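Local coordinates for pesticidal crystal protein Cry2Aa (Bacillus thuringiensis serovar kurstaki, PDB 1I5P) that binds to midgut epithelial cells of dipteran and lepidopteran larvae and promotes their colloid-osmotic lysis, at residues 76-81 / 119-124; 98-103 / 245-250; 299-304 / 519-524; 492-497 / 541-546. All coordinates share one frame; numbering follows the deposited sequence.

Interaction 1: residues 76-81 / 119-124; sequences ELWGII and GLQANI
With CG anti to the backbone N (chi1 180°), W78 sends its indole straight out from helix 74-81 toward helix 107-135. There, Q121 also starts out anti, then bends at chi2 (-79°), which brings Q121 NE2 up to the rim of the six-membered ring, 3.0 Å from W78 CZ2, with the amide plane steeply inclined to the indole. The pyrrole end makes the polar link: W78 NE1 donates to the backbone O of Q121 at 2.9 Å. This bond is moderately bent (148°), and the carbonyl meets the indole near its edge, slightly off the ring plane. A main-chain oxygen in mid-helix thus takes on a side-chain donor, which, with I124 packed against the same five-membered ring, restrains the rotation of the indole. I124 supplies the apolar half. Its CG2 branch lies 3.4 Å from W78 CD1, and its CB is 3.7 Å from the same carbon, the two side chains lying alongside and running in opposite senses. F82 meets the tryptophan ring too, while M183 of helix 170-193 touches I124. The indole thus ties helix 74-81 to helix 107-135 within the helical bundle of the N-terminal delta-endotoxin domain.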
# COMPACT_ATOMS: atom_id res chain seq x y z
N GLU A 76 8.31 20.33 -10.59
CA GLU A 76 8.21 20.26 -9.14
C GLU A 76 8.85 18.98 -8.62
O GLU A 76 9.46 18.97 -7.56
CB GLU A 76 6.74 20.35 -8.71
CG GLU A 76 6.17 21.75 -8.91
CD GLU A 76 4.66 21.82 -8.73
OE1 GLU A 76 4.08 22.90 -8.98
OE2 GLU A 76 4.06 20.80 -8.34
N LEU A 77 8.73 17.89 -9.38
CA LEU A 77 9.34 16.64 -8.96
C LEU A 77 10.84 16.83 -8.77
O LEU A 77 11.40 16.42 -7.76
CB LEU A 77 9.10 15.55 -10.01
CG LEU A 77 9.89 14.26 -9.76
CD1 LEU A 77 9.53 13.67 -8.39
CD2 LEU A 77 9.58 13.26 -10.86
N TRP A 78 11.47 17.46 -9.76
CA TRP A 78 12.90 17.74 -9.73
C TRP A 78 13.27 18.49 -8.46
O TRP A 78 14.29 18.22 -7.83
CB TRP A 78 13.30 18.58 -10.95
CG TRP A 78 14.75 18.93 -11.03
CD1 TRP A 78 15.74 18.21 -11.65
CD2 TRP A 78 15.39 20.09 -10.48
NE1 TRP A 78 16.95 18.86 -11.52
CE2 TRP A 78 16.76 20.01 -10.81
CE3 TRP A 78 14.93 21.19 -9.75
CZ2 TRP A 78 17.68 20.99 -10.43
CZ3 TRP A 78 15.85 22.17 -9.37
CH2 TRP A 78 17.21 22.06 -9.71
N GLY A 79 12.41 19.44 -8.08
CA GLY A 79 12.65 20.24 -6.89
C GLY A 79 12.56 19.48 -5.58
O GLY A 79 13.05 19.95 -4.55
N ILE A 80 11.94 18.31 -5.61
CA ILE A 80 11.80 17.48 -4.41
C ILE A 80 12.91 16.45 -4.31
O ILE A 80 13.57 16.33 -3.27
CB ILE A 80 10.45 16.73 -4.42
CG1 ILE A 80 9.29 17.72 -4.30
CG2 ILE A 80 10.42 15.71 -3.28
CD1 ILE A 80 7.92 17.09 -4.49
N ILE A 81 13.12 15.70 -5.39
CA ILE A 81 14.13 14.65 -5.43
C ILE A 81 15.56 15.19 -5.59
O ILE A 81 16.52 14.52 -5.23
CB ILE A 81 13.80 13.62 -6.54
CG1 ILE A 81 14.60 12.34 -6.31
CG2 ILE A 81 14.10 14.21 -7.91
CD1 ILE A 81 14.35 11.70 -4.96
N GLY A 119 24.22 13.97 -13.92
CA GLY A 119 23.75 14.25 -15.27
C GLY A 119 22.24 14.32 -15.38
O GLY A 119 21.68 15.18 -16.08
N LEU A 120 21.57 13.40 -14.69
CA LEU A 120 20.12 13.34 -14.68
C LEU A 120 19.59 14.67 -14.13
O LEU A 120 18.74 15.33 -14.75
CB LEU A 120 19.67 12.18 -13.80
CG LEU A 120 18.30 11.54 -14.03
CD1 LEU A 120 18.12 11.20 -15.51
CD2 LEU A 120 18.19 10.28 -13.18
N GLN A 121 20.10 15.06 -12.97
CA GLN A 121 19.70 16.31 -12.33
C GLN A 121 19.90 17.49 -13.29
O GLN A 121 19.01 18.32 -13.46
CB GLN A 121 20.53 16.52 -11.06
CG GLN A 121 20.33 17.86 -10.36
CD GLN A 121 21.10 18.99 -11.03
OE1 GLN A 121 22.30 18.88 -11.29
NE2 GLN A 121 20.41 20.09 -11.30
N ALA A 122 21.07 17.56 -13.92
CA ALA A 122 21.39 18.65 -14.84
C ALA A 122 20.51 18.67 -16.08
O ALA A 122 19.91 19.70 -16.41
CB ALA A 122 22.86 18.55 -15.27
N ASN A 123 20.44 17.54 -16.77
CA ASN A 123 19.64 17.42 -17.98
C ASN A 123 18.18 17.79 -17.75
O ASN A 123 17.58 18.49 -18.56
CB ASN A 123 19.73 15.99 -18.51
CG ASN A 123 21.13 15.63 -18.96
OD1 ASN A 123 21.43 14.46 -19.22
ND2 ASN A 123 22.00 16.63 -19.08
N ILE A 124 17.62 17.32 -16.64
CA ILE A 124 16.23 17.61 -16.32
C ILE A 124 16.02 19.09 -16.02
O ILE A 124 15.01 19.67 -16.42
CB ILE A 124 15.74 16.79 -15.10
CG1 ILE A 124 15.71 15.30 -15.47
CG2 ILE A 124 14.37 17.28 -14.66
CD1 ILE A 124 15.36 14.39 -14.30

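Interaction 2: residues 98-103 / 245-250; sequences EQFLNQ and RTYMFL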
# COMPACT_ATOMS: atom_id res chain seq x y z
N GLU A 98 21.93 0.27 0.73
CA GLU A 98 23.10 -0.58 0.91
C GLU A 98 23.12 -1.09 2.34
O GLU A 98 23.40 -2.27 2.59
CB GLU A 98 24.39 0.19 0.63
CG GLU A 98 24.72 0.36 -0.84
CD GLU A 98 26.09 0.99 -1.09
OE1 GLU A 98 26.61 0.84 -2.22
OE2 GLU A 98 26.65 1.64 -0.18
N GLN A 99 22.83 -0.21 3.28
CA GLN A 99 22.83 -0.60 4.68
C GLN A 99 21.70 -1.57 4.99
O GLN A 99 21.89 -2.54 5.72
CB GLN A 99 22.72 0.64 5.58
CG GLN A 99 22.90 0.35 7.07
CD GLN A 99 23.27 1.60 7.86
OE1 GLN A 99 23.44 2.67 7.29
NE2 GLN A 99 23.41 1.45 9.17
N PHE A 100 20.53 -1.32 4.41
CA PHE A 100 19.37 -2.18 4.63
C PHE A 100 19.57 -3.59 4.09
O PHE A 100 19.29 -4.57 4.77
CB PHE A 100 18.11 -1.58 3.99
CG PHE A 100 16.87 -2.41 4.20
CD1 PHE A 100 16.26 -2.45 5.45
CD2 PHE A 100 16.32 -3.17 3.17
CE1 PHE A 100 15.13 -3.23 5.67
CE2 PHE A 100 15.19 -3.95 3.38
CZ PHE A 100 14.59 -3.99 4.64
N LEU A 101 20.07 -3.70 2.86
CA LEU A 101 20.27 -5.00 2.24
C LEU A 101 21.60 -5.66 2.59
O LEU A 101 21.80 -6.85 2.35
CB LEU A 101 20.16 -4.87 0.72
CG LEU A 101 18.83 -4.36 0.18
CD1 LEU A 101 18.94 -4.19 -1.34
CD2 LEU A 101 17.71 -5.33 0.53
N ASN A 102 22.51 -4.87 3.15
CA ASN A 102 23.85 -5.33 3.50
C ASN A 102 24.55 -5.70 2.20
O ASN A 102 25.29 -6.68 2.12
CB ASN A 102 23.80 -6.54 4.44
CG ASN A 102 25.18 -6.90 4.98
OD1 ASN A 102 26.08 -6.07 5.02
ND2 ASN A 102 25.34 -8.15 5.42
N GLN A 103 24.30 -4.90 1.16
CA GLN A 103 24.92 -5.09 -0.15
C GLN A 103 25.58 -3.78 -0.54
O GLN A 103 25.08 -2.70 -0.22
CB GLN A 103 23.89 -5.47 -1.22
CG GLN A 103 23.09 -6.74 -0.97
CD GLN A 103 22.22 -7.14 -2.16
OE1 GLN A 103 21.24 -7.88 -2.01
NE2 GLN A 103 22.56 -6.65 -3.35
N ARG A 245 9.75 -6.27 2.35
CA ARG A 245 8.63 -5.89 1.48
C ARG A 245 8.30 -4.41 1.65
O ARG A 245 8.13 -3.68 0.68
CB ARG A 245 7.39 -6.72 1.80
CG ARG A 245 6.13 -6.26 1.06
CD ARG A 245 4.94 -7.15 1.36
NE ARG A 245 3.72 -6.67 0.72
CZ ARG A 245 3.09 -5.55 1.06
NH1 ARG A 245 3.54 -4.79 2.04
NH2 ARG A 245 1.99 -5.19 0.40
N THR A 246 8.21 -3.98 2.91
CA THR A 246 7.90 -2.59 3.20
C THR A 246 8.91 -1.66 2.56
O THR A 246 8.54 -0.69 1.90
CB THR A 246 7.88 -2.34 4.72
OG1 THR A 246 6.72 -2.97 5.28
CG2 THR A 246 7.85 -0.85 5.02
N TYR A 247 10.19 -1.98 2.75
CA TYR A 247 11.26 -1.17 2.20
C TYR A 247 11.08 -1.01 0.68
O TYR A 247 11.13 0.11 0.17
CB TYR A 247 12.62 -1.80 2.49
CG TYR A 247 13.77 -0.85 2.21
CD1 TYR A 247 14.34 -0.09 3.24
CD2 TYR A 247 14.23 -0.66 0.91
CE1 TYR A 247 15.34 0.85 2.96
CE2 TYR A 247 15.23 0.27 0.63
CZ TYR A 247 15.78 1.02 1.65
OH TYR A 247 16.73 1.97 1.36
N MET A 248 10.88 -2.11 -0.02
CA MET A 248 10.70 -2.07 -1.47
C MET A 248 9.37 -1.46 -1.91
O MET A 248 9.29 -0.82 -2.96
CB MET A 248 10.85 -3.48 -2.06
CG MET A 248 12.28 -4.03 -1.99
SD MET A 248 13.47 -3.00 -2.89
CE MET A 248 15.01 -3.35 -2.00
N PHE A 249 8.32 -1.65 -1.12
CA PHE A 249 7.04 -1.08 -1.50
C PHE A 249 7.07 0.45 -1.37
O PHE A 249 6.47 1.16 -2.18
CB PHE A 249 5.91 -1.68 -0.66
CG PHE A 249 5.20 -2.81 -1.35
CD1 PHE A 249 5.84 -4.02 -1.58
CD2 PHE A 249 3.90 -2.64 -1.83
CE1 PHE A 249 5.21 -5.05 -2.27
CE2 PHE A 249 3.25 -3.66 -2.52
CZ PHE A 249 3.91 -4.87 -2.75
N LEU A 250 7.78 0.96 -0.37
CA LEU A 250 7.87 2.40 -0.18
C LEU A 250 8.85 3.05 -1.15
O LEU A 250 8.63 4.17 -1.61
CB LEU A 250 8.30 2.72 1.26
CG LEU A 250 7.21 2.57 2.33
CD1 LEU A 250 7.83 2.77 3.71
CD2 LEU A 250 6.11 3.58 2.08
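Y247 OH is hydrogen-bonded to T97 OG1, one residue ahead of the 98-103 segment, so the tyrosine is tied by its polar end to the same helix on whose F100 its ring lies. No polar bond joins the two segments themselves; aromatic and aliphatic surfaces do the work. The rings of F100 and Y247 form an offset stack, with centroids 4.2 Å apart and planes only 10° from parallel. Both residues carry CG anti to the backbone N (chi1 -179° for F100, -167° for Y247), which directs each ring across the gap toward the other helix, and they overlap while running in opposite directions. Y247 CD1 sits over the middle of the phenylalanine face, whereas F100 covers the tyrosine nearer its rim. The slip brings each CB into play: Y247 CB lies over the F100 face, 3.5 Å from F100 CE2, and F100 CB makes a CH-pi contact at 4.3 Å from the centroid of the Y247 ring. Beside the stack, L101 and M248 meet tip to tip, M248 CE being 4.1 Å from L101 CD1. L171 of helix 170-193 touches both of these side chains. Helix 88-101, close to its C-terminal end, is thereby joined to helix 238-259 by aromatic stacking and methyl contacts in the N-terminal helical bundle of this three-domain toxin.

Interaction 3: residues 299-304 / 519-524; sequences LFQVNS and QGDSLR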
# COMPACT_ATOMS: atom_id res chain seq x y z
N LEU A 299 -3.80 -14.34 5.41
CA LEU A 299 -4.21 -14.32 6.81
C LEU A 299 -4.26 -12.89 7.35
O LEU A 299 -5.20 -12.53 8.06
CB LEU A 299 -3.22 -15.12 7.66
CG LEU A 299 -3.37 -15.02 9.18
CD1 LEU A 299 -4.65 -15.71 9.62
CD2 LEU A 299 -2.16 -15.66 9.85
N PHE A 300 -3.25 -12.10 7.01
CA PHE A 300 -3.15 -10.72 7.46
C PHE A 300 -4.25 -9.81 6.91
O PHE A 300 -4.50 -8.75 7.46
CB PHE A 300 -1.77 -10.16 7.10
CG PHE A 300 -0.62 -10.89 7.75
CD1 PHE A 300 0.68 -10.74 7.27
CD2 PHE A 300 -0.83 -11.74 8.84
CE1 PHE A 300 1.75 -11.40 7.86
CE2 PHE A 300 0.24 -12.41 9.44
CZ PHE A 300 1.53 -12.24 8.94
N GLN A 301 -4.90 -10.23 5.83
CA GLN A 301 -5.96 -9.41 5.25
C GLN A 301 -7.37 -9.95 5.52
O GLN A 301 -8.33 -9.54 4.86
CB GLN A 301 -5.74 -9.26 3.74
CG GLN A 301 -4.52 -8.41 3.42
CD GLN A 301 -4.33 -8.24 1.94
OE1 GLN A 301 -4.95 -7.37 1.32
NE2 GLN A 301 -3.48 -9.07 1.35
N VAL A 302 -7.49 -10.86 6.48
CA VAL A 302 -8.79 -11.40 6.82
C VAL A 302 -9.65 -10.28 7.40
O VAL A 302 -9.22 -9.57 8.30
CB VAL A 302 -8.67 -12.54 7.86
CG1 VAL A 302 -10.03 -12.78 8.55
CG2 VAL A 302 -8.22 -13.81 7.17
N ASN A 303 -10.85 -10.13 6.86
CA ASN A 303 -11.78 -9.10 7.30
C ASN A 303 -11.27 -7.69 7.00
O ASN A 303 -11.56 -6.76 7.73
CB ASN A 303 -12.06 -9.22 8.80
CG ASN A 303 -12.91 -10.45 9.15
OD1 ASN A 303 -13.57 -11.02 8.28
ND2 ASN A 303 -12.90 -10.83 10.42
N SER A 304 -10.49 -7.55 5.93
CA SER A 304 -9.95 -6.24 5.56
C SER A 304 -11.04 -5.26 5.13
O SER A 304 -10.82 -4.05 5.14
CB SER A 304 -8.94 -6.37 4.40
OG SER A 304 -7.63 -6.62 4.89
N GLN A 519 -1.93 -0.70 -6.59
CA GLN A 519 -2.43 0.06 -5.44
C GLN A 519 -3.14 -0.88 -4.46
O GLN A 519 -4.18 -0.54 -3.89
CB GLN A 519 -3.40 1.16 -5.88
CG GLN A 519 -2.79 2.22 -6.80
CD GLN A 519 -1.78 3.12 -6.10
OE1 GLN A 519 -1.21 4.02 -6.72
NE2 GLN A 519 -1.55 2.89 -4.81
N GLY A 520 -2.57 -2.06 -4.27
CA GLY A 520 -3.16 -3.03 -3.37
C GLY A 520 -3.36 -4.35 -4.07
O GLY A 520 -3.15 -4.45 -5.27
N ASP A 521 -3.78 -5.37 -3.33
CA ASP A 521 -3.98 -6.68 -3.94
C ASP A 521 -5.29 -6.77 -4.71
O ASP A 521 -6.15 -5.89 -4.60
CB ASP A 521 -3.91 -7.78 -2.87
CG ASP A 521 -2.56 -7.84 -2.17
OD1 ASP A 521 -1.56 -7.36 -2.76
OD2 ASP A 521 -2.49 -8.37 -1.04
N SER A 522 -5.42 -7.83 -5.50
CA SER A 522 -6.63 -8.03 -6.29
C SER A 522 -7.50 -9.12 -5.69
O SER A 522 -7.09 -9.85 -4.78
CB SER A 522 -6.26 -8.40 -7.73
OG SER A 522 -5.57 -9.64 -7.79
N LEU A 523 -8.73 -9.21 -6.19
CA LEU A 523 -9.68 -10.21 -5.74
C LEU A 523 -9.80 -11.22 -6.88
O LEU A 523 -10.25 -10.89 -7.97
CB LEU A 523 -11.04 -9.56 -5.45
CG LEU A 523 -11.90 -10.16 -4.34
CD1 LEU A 523 -11.10 -10.24 -3.04
CD2 LEU A 523 -13.16 -9.31 -4.15
N ARG A 524 -9.36 -12.45 -6.62
CA ARG A 524 -9.42 -13.49 -7.65
C ARG A 524 -10.64 -14.39 -7.48
O ARG A 524 -10.78 -15.08 -6.48
CB ARG A 524 -8.15 -14.34 -7.62
CG ARG A 524 -8.09 -15.36 -8.75
CD ARG A 524 -6.84 -16.24 -8.70
NE ARG A 524 -6.82 -17.14 -7.54
CZ ARG A 524 -5.93 -17.07 -6.55
NH1 ARG A 524 -4.99 -16.14 -6.57
NH2 ARG A 524 -5.97 -17.94 -5.56
O HOH W 1 -4.01 -5.20 -0.49
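This is a small, buried, polar bridge between domains: Q301, in the turn that follows helix 293-300 in the middle domain, meets D521, just before strand 522-525 of the C-terminal domain. The two backbones stay well apart, their nearest CA atoms (Q301 and D521) separated by 9.8 Å, and the side chains close the gap. The glutamine chain is extended beyond CG (chi2 -179°), which carries its amide across to the carboxylate. Q301 NE2 donates to D521 OD2 at 2.7 Å, a short bond with an angle of 153° at the hydrogen, and the donor comes in nearly along the C-O axis of the acceptor. Amide and carboxylate do not lie flat with each other; their planes are 59° apart. The other end of the amide works through a water: Q301 OE1 accepts from it at 3.0 Å, and the same water accepts from D521 N at 2.9 Å. Both ends of the amide are therefore used, and D521 is held through its side chain and its main chain together. Its second oxygen, OD1, takes the backbone N of K515, which fixes the carboxylate from the C-terminal domain side. On the other side, Q301 opens a type II beta turn closed by S304 N bonding to Q301 O at 3.1 Å. I512 of strand 510-513 touches both Q301 and D521; strand 522-525 runs between that strand and 617-626, and Q519 N is hydrogen-bonded to S257 OG of helix 238-259 in the N-terminal bundle.

Interaction 4: residues 492-497 / 541-546; sequences TGFTIS and NSYNLY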
# COMPACT_ATOMS: atom_id res chain seq x y z
N THR A 492 -14.12 15.11 -8.60
CA THR A 492 -12.84 14.43 -8.74
C THR A 492 -13.11 12.92 -8.82
O THR A 492 -14.03 12.42 -8.17
CB THR A 492 -11.93 14.70 -7.52
OG1 THR A 492 -11.71 16.11 -7.39
CG2 THR A 492 -10.59 13.98 -7.68
N GLY A 493 -12.32 12.21 -9.62
CA GLY A 493 -12.49 10.78 -9.73
C GLY A 493 -11.96 10.10 -8.48
O GLY A 493 -11.31 10.74 -7.66
N PHE A 494 -12.23 8.81 -8.32
CA PHE A 494 -11.75 8.09 -7.15
C PHE A 494 -11.75 6.59 -7.36
O PHE A 494 -12.47 6.07 -8.21
CB PHE A 494 -12.61 8.44 -5.93
CG PHE A 494 -14.06 8.02 -6.05
CD1 PHE A 494 -14.53 6.90 -5.38
CD2 PHE A 494 -14.94 8.75 -6.84
CE1 PHE A 494 -15.87 6.51 -5.48
CE2 PHE A 494 -16.28 8.37 -6.95
CZ PHE A 494 -16.75 7.25 -6.27
N THR A 495 -10.93 5.88 -6.59
CA THR A 495 -10.83 4.44 -6.70
C THR A 495 -11.42 3.74 -5.48
O THR A 495 -11.63 4.35 -4.43
CB THR A 495 -9.36 3.97 -6.82
OG1 THR A 495 -8.66 4.30 -5.61
CG2 THR A 495 -8.67 4.65 -7.98
N ILE A 496 -11.67 2.45 -5.65
CA ILE A 496 -12.20 1.60 -4.59
C ILE A 496 -11.49 0.27 -4.71
O ILE A 496 -11.57 -0.38 -5.74
CB ILE A 496 -13.72 1.32 -4.73
CG1 ILE A 496 -14.53 2.60 -4.54
CG2 ILE A 496 -14.13 0.26 -3.70
CD1 ILE A 496 -16.04 2.37 -4.65
N SER A 497 -10.79 -0.14 -3.65
CA SER A 497 -10.10 -1.41 -3.69
C SER A 497 -11.14 -2.51 -3.71
O SER A 497 -12.10 -2.50 -2.93
CB SER A 497 -9.21 -1.59 -2.45
OG SER A 497 -8.81 -2.95 -2.34
N ASN A 541 -22.20 13.53 -8.62
CA ASN A 541 -21.53 13.65 -9.92
C ASN A 541 -21.61 12.39 -10.76
O ASN A 541 -21.78 11.28 -10.25
CB ASN A 541 -20.07 14.03 -9.73
CG ASN A 541 -19.90 15.43 -9.18
OD1 ASN A 541 -20.48 16.38 -9.70
ND2 ASN A 541 -19.10 15.56 -8.12
N SER A 542 -21.49 12.57 -12.07
CA SER A 542 -21.51 11.44 -12.99
C SER A 542 -20.09 11.09 -13.40
O SER A 542 -19.28 11.97 -13.67
CB SER A 542 -22.35 11.77 -14.23
OG SER A 542 -23.72 11.54 -13.98
N TYR A 543 -19.80 9.80 -13.45
CA TYR A 543 -18.47 9.33 -13.81
C TYR A 543 -18.52 8.16 -14.77
O TYR A 543 -19.53 7.48 -14.88
CB TYR A 543 -17.70 8.85 -12.57
CG TYR A 543 -17.49 9.86 -11.46
CD1 TYR A 543 -18.46 10.08 -10.48
CD2 TYR A 543 -16.29 10.58 -11.37
CE1 TYR A 543 -18.24 10.98 -9.44
CE2 TYR A 543 -16.07 11.49 -10.34
CZ TYR A 543 -17.05 11.68 -9.37
OH TYR A 543 -16.82 12.60 -8.36
N ASN A 544 -17.40 7.94 -15.46
CA ASN A 544 -17.29 6.77 -16.32
C ASN A 544 -16.66 5.74 -15.40
O ASN A 544 -15.63 6.01 -14.77
CB ASN A 544 -16.35 7.03 -17.50
CG ASN A 544 -17.03 7.71 -18.66
OD1 ASN A 544 -18.17 7.39 -19.00
ND2 ASN A 544 -16.33 8.65 -19.28
N LEU A 545 -17.29 4.59 -15.29
CA LEU A 545 -16.78 3.53 -14.45
C LEU A 545 -15.82 2.66 -15.24
O LEU A 545 -16.17 2.14 -16.30
CB LEU A 545 -17.91 2.67 -13.90
CG LEU A 545 -17.51 1.43 -13.09
CD1 LEU A 545 -16.81 1.85 -11.81
CD2 LEU A 545 -18.76 0.61 -12.78
N TYR A 546 -14.61 2.52 -14.72
CA TYR A 546 -13.59 1.69 -15.33
C TYR A 546 -13.24 0.58 -14.36
O TYR A 546 -13.03 0.83 -13.17
CB TYR A 546 -12.31 2.50 -15.63
CG TYR A 546 -12.41 3.47 -16.78
CD1 TYR A 546 -12.95 4.74 -16.59
CD2 TYR A 546 -11.95 3.13 -18.06
CE1 TYR A 546 -13.03 5.66 -17.64
CE2 TYR A 546 -12.04 4.03 -19.12
CZ TYR A 546 -12.57 5.29 -18.90
OH TYR A 546 -12.66 6.18 -19.95
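Strands 493-496 and 541-550 are not directly paired: the CA atoms of G493 and Y543 come to 7.4 Å, and each strand instead bonds antiparallel to strand 617-626 in the jelly-roll sandwich of the C-terminal domain. Y543 spans the interval: CG anti to the carbonyl carbon (chi1 -59°) directs its ring toward the 492-497 segment. F494 meets it in a T-shaped pair: the phenylalanine edge points at the tyrosine face, with planes at 86° and centroids 5.6 Å apart. The nearest atoms are F494 CE2 and Y543 CE1 at 4.1 Å, toward the rim of the tyrosine ring rather than over its middle. F494 reaches it with CG between its backbone N and carbonyl carbon, the crowded position. F624 of strand 617-626 stacks on F494 and touches Y543, making an aromatic cluster across the strands. G493, with no side chain, passes close to the tyrosine, its CA 3.7 Å from Y543 CE2. At the far end of the ring, N539 ND2 is hydrogen-bonded to Y543 OH, and that hydroxyl donates at 2.8 Å to the backbone O of T492, approaching from above the carbonyl plane, 43° out of it.

In the fold
Interactions 1 and 2 both lie in the N-terminal helical bundle, their centres about 23 Å apart, and join different helix pairs; helix 88-101 of interaction 2 falls in the chain between the two helices of interaction 1. Both are partly buried; interaction 2 is aromatic and aliphatic, while interaction 1 mixes an indole N-H to carbonyl bond and an amide contact with apolar packing. Interactions 3 and 4 are buried and reach the same sheet of the C-terminal domain. Interaction 4 stays within that domain and is an aromatic pair with one hydroxyl-to-carbonyl bond, whereas interaction 3 spans two domains by polar groups and a water. Nearest atoms of interactions 2 and 3 are about 5 Å apart, consistent with a place close to where the three domains meet.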